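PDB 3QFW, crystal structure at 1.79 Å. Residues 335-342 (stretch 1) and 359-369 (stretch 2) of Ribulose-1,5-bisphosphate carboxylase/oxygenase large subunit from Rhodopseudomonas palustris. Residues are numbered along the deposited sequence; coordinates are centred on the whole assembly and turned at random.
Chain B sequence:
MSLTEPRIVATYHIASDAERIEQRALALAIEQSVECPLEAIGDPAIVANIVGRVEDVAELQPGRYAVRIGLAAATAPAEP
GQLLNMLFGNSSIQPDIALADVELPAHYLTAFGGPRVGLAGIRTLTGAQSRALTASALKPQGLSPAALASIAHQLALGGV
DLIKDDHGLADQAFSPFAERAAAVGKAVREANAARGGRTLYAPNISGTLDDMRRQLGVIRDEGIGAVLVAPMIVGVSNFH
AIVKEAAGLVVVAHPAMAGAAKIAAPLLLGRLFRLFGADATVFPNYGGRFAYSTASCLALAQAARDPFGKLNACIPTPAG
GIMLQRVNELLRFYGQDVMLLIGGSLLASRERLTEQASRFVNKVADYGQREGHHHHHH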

# COMPACT_ATOMS: atom_id res chain seq x y z
N GLY B 335 -26.45 -14.81 3.32
CA GLY B 335 -26.75 -16.02 2.59
C GLY B 335 -25.68 -17.02 2.96
O GLY B 335 -24.83 -16.74 3.80
N GLN B 336 -25.69 -18.18 2.31
CA GLN B 336 -24.81 -19.28 2.70
C GLN B 336 -23.50 -19.33 1.92
O GLN B 336 -22.63 -20.13 2.23
N ASP B 337 -23.37 -18.47 0.91
CA ASP B 337 -22.13 -18.35 0.16
C ASP B 337 -21.17 -17.38 0.88
O ASP B 337 -20.90 -16.27 0.40
N VAL B 338 -20.68 -17.83 2.02
CA VAL B 338 -19.92 -16.99 2.94
C VAL B 338 -19.10 -17.90 3.84
O VAL B 338 -19.50 -19.04 4.10
N MET B 339 -17.95 -17.42 4.29
CA MET B 339 -17.17 -18.14 5.30
C MET B 339 -17.05 -17.28 6.56
O MET B 339 -16.39 -16.23 6.55
N LEU B 340 -17.69 -17.72 7.64
CA LEU B 340 -17.66 -16.97 8.89
C LEU B 340 -16.36 -17.18 9.66
O LEU B 340 -16.01 -18.29 10.03
N LEU B 341 -15.64 -16.10 9.91
CA LEU B 341 -14.40 -16.21 10.68
C LEU B 341 -14.67 -15.95 12.15
O LEU B 341 -15.09 -14.86 12.51
N ILE B 342 -14.48 -16.96 12.99
CA ILE B 342 -14.42 -16.71 14.42
C ILE B 342 -13.00 -16.91 14.95
O ILE B 342 -12.30 -15.94 15.25
N ARG B 359 -19.53 -26.78 18.23
CA ARG B 359 -20.79 -26.08 18.46
C ARG B 359 -21.04 -25.10 17.34
O ARG B 359 -22.12 -25.06 16.76
N PHE B 360 -20.03 -24.29 17.04
CA PHE B 360 -20.14 -23.29 15.99
C PHE B 360 -20.34 -23.94 14.63
O PHE B 360 -21.28 -23.61 13.90
N VAL B 361 -19.45 -24.86 14.30
CA VAL B 361 -19.53 -25.58 13.04
C VAL B 361 -20.91 -26.21 12.82
O VAL B 361 -21.49 -26.10 11.74
N ASN B 362 -21.45 -26.87 13.85
CA ASN B 362 -22.76 -27.52 13.72
C ASN B 362 -23.89 -26.52 13.57
O ASN B 362 -24.85 -26.76 12.84
N LYS B 363 -23.77 -25.38 14.26
CA LYS B 363 -24.76 -24.32 14.13
C LYS B 363 -24.82 -23.83 12.68
O LYS B 363 -25.90 -23.63 12.11
N VAL B 364 -23.65 -23.67 12.08
CA VAL B 364 -23.58 -23.22 10.69
C VAL B 364 -24.15 -24.27 9.73
O VAL B 364 -24.96 -23.96 8.85
N ALA B 365 -23.75 -25.52 9.91
CA ALA B 365 -24.20 -26.59 9.03
C ALA B 365 -25.72 -26.77 9.06
O ALA B 365 -26.33 -27.12 8.05
N ASP B 366 -26.33 -26.52 10.22
CA ASP B 366 -27.76 -26.75 10.44
C ASP B 366 -28.62 -25.64 9.87
O ASP B 366 -29.86 -25.78 9.76
N TYR B 367 -27.98 -24.54 9.50
CA TYR B 367 -28.71 -23.37 9.02
C TYR B 367 -29.53 -23.68 7.76
O TYR B 367 -29.03 -24.24 6.79
N GLY B 368 -30.80 -23.30 7.79
CA GLY B 368 -31.64 -23.39 6.60
C GLY B 368 -31.92 -24.82 6.19
O GLY B 368 -32.10 -25.12 5.00
N GLN B 369 -31.93 -25.72 7.17
CA GLN B 369 -32.39 -27.07 6.91
C GLN B 369 -33.35 -27.57 7.98
O GLN B 369 -33.44 -27.02 9.08

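Packing of a short strand (339-341) and its flanking residues against a helix (359-366, begun earlier in the chain) and the Asp 366 to Gln 369 turn. The contact is small, burying 278 Å² in all, and depends on side-chain packing: no hydrogen bond crosses between the stretches.

Apolar contacts centre on Phe 360, whose CA-to-CB bond points toward stretch 1. With chi1 at 179° (t) and chi2 at 92°, its ring extends to Leu 340, and CZ of Phe 360 lies 3.8 Å from CB of Leu 340, which meets the ring at its edge. Leu 340 also points toward the helix. Its m,t rotamer carries CD1 to 4.2 Å from CG2 of Val 364, one helical turn after Phe 360; Val 364 (chi1 t) points sideways and is covered less than Phe 360. Ile 342 starts toward the helix, its CB 4.4 Å from CE1 of Phe 360, but its end leads away (chi1 t, chi2 off-well at 31°). Leu 341, between Leu 340 and Ile 342, and Met 339, before Leu 340, both point away and take no part, although both are buried.

At the other end, Gln 336 (chi1 m, chi2 t) and Tyr 367 (chi1 t, chi2 84°) point toward each other's stretch, and the end of the Gln 336 side chain reaches the edge of the Tyr 367 ring. Beside them, Gly 368 has phi 67°, which favours glycine in its type II turn; a CB here would point toward stretch 1 and clash with the Gln 336 side chain.

The backbone hydrogen bonds lie within the stretches: helical bonds include Val 364 N to Phe 360 O, 3.0 Å, and Tyr 367 N bonds to Val 364 O at 3.1 Å. Asp 337 OD1 is hydrogen-bonded elsewhere in the structure.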

# COMPACT_ATOMS: atom_id res chain seq x y z
CB GLN B 336 -25.54 -20.63 2.58
CG GLN B 336 -26.68 -20.79 3.57
CD GLN B 336 -27.48 -22.05 3.34
OE1 GLN B 336 -26.97 -23.04 2.79
NE2 GLN B 336 -28.75 -22.03 3.74
CB ASP B 337 -22.39 -17.89 -1.27
CG ASP B 337 -22.93 -19.00 -2.16
OD1 ASP B 337 -22.79 -20.19 -1.81
OD2 ASP B 337 -23.48 -18.67 -3.23
CB VAL B 338 -20.87 -16.13 3.80
CG1 VAL B 338 -21.69 -17.03 4.74
CG2 VAL B 338 -20.10 -15.08 4.60
CB MET B 339 -15.78 -18.50 4.75
CG MET B 339 -14.92 -19.37 5.67
SD MET B 339 -13.53 -20.17 4.81
CE MET B 339 -12.70 -18.75 4.09
CB LEU B 340 -18.87 -17.33 9.78
CG LEU B 340 -20.25 -17.19 9.14
CD1 LEU B 340 -21.32 -17.64 10.12
CD2 LEU B 340 -20.53 -15.78 8.66
CB LEU B 341 -13.36 -15.23 10.14
CG LEU B 341 -11.98 -15.21 10.79
CD1 LEU B 341 -11.28 -16.53 10.56
CD2 LEU B 341 -11.16 -14.05 10.21
CB ILE B 342 -15.37 -17.59 15.22
CG1 ILE B 342 -15.39 -17.13 16.68
CG2 ILE B 342 -14.94 -19.04 15.13
CD1 ILE B 342 -15.15 -15.63 16.86
CB ARG B 359 -20.73 -25.34 19.80
CG ARG B 359 -21.64 -25.90 20.86
CD ARG B 359 -23.06 -25.40 20.67
NE ARG B 359 -24.01 -26.12 21.51
CZ ARG B 359 -24.16 -25.92 22.82
NH1 ARG B 359 -23.42 -25.03 23.45
NH2 ARG B 359 -25.06 -26.63 23.50
CB PHE B 360 -18.88 -22.42 15.96
CG PHE B 360 -18.89 -21.37 14.89
CD1 PHE B 360 -19.36 -20.10 15.16
CD2 PHE B 360 -18.44 -21.66 13.61
CE1 PHE B 360 -19.38 -19.13 14.16
CE2 PHE B 360 -18.45 -20.69 12.62
CZ PHE B 360 -18.93 -19.44 12.89
CB VAL B 361 -18.44 -26.65 12.95
CG1 VAL B 361 -18.75 -27.66 11.86
CG2 VAL B 361 -17.08 -26.01 12.74
CB ASN B 362 -23.04 -28.46 14.91
CG ASN B 362 -22.11 -29.65 14.93
OD1 ASN B 362 -21.71 -30.16 13.88
ND2 ASN B 362 -21.76 -30.11 16.13
CB LYS B 363 -24.41 -23.18 15.09
CG LYS B 363 -25.32 -21.96 15.01
CD LYS B 363 -26.55 -22.10 15.87
CE LYS B 363 -27.02 -20.72 16.33
NZ LYS B 363 -28.41 -20.73 16.86
CB VAL B 364 -22.11 -22.86 10.28
CG1 VAL B 364 -22.03 -22.54 8.80
CG2 VAL B 364 -21.61 -21.69 11.11
CB ALA B 365 -23.49 -27.90 9.36
CB ASP B 366 -28.05 -26.90 11.93
CG ASP B 366 -27.48 -28.19 12.52
OD1 ASP B 366 -27.19 -29.12 11.74
OD2 ASP B 366 -27.33 -28.26 13.75
CB TYR B 367 -27.78 -22.17 8.77
CG TYR B 367 -28.57 -20.99 8.27
CD1 TYR B 367 -29.21 -20.15 9.16
CD2 TYR B 367 -28.73 -20.76 6.92
CE1 TYR B 367 -29.97 -19.09 8.72
CE2 TYR B 367 -29.49 -19.71 6.46
CZ TYR B 367 -30.11 -18.88 7.37
OH TYR B 367 -30.88 -17.83 6.93
CB GLN B 369 -31.22 -28.04 6.72
CG GLN B 369 -30.41 -28.30 7.96
CD GLN B 369 -29.18 -29.14 7.66
OE1 GLN B 369 -28.57 -29.01 6.60
NE2 GLN B 369 -28.82 -30.02 8.59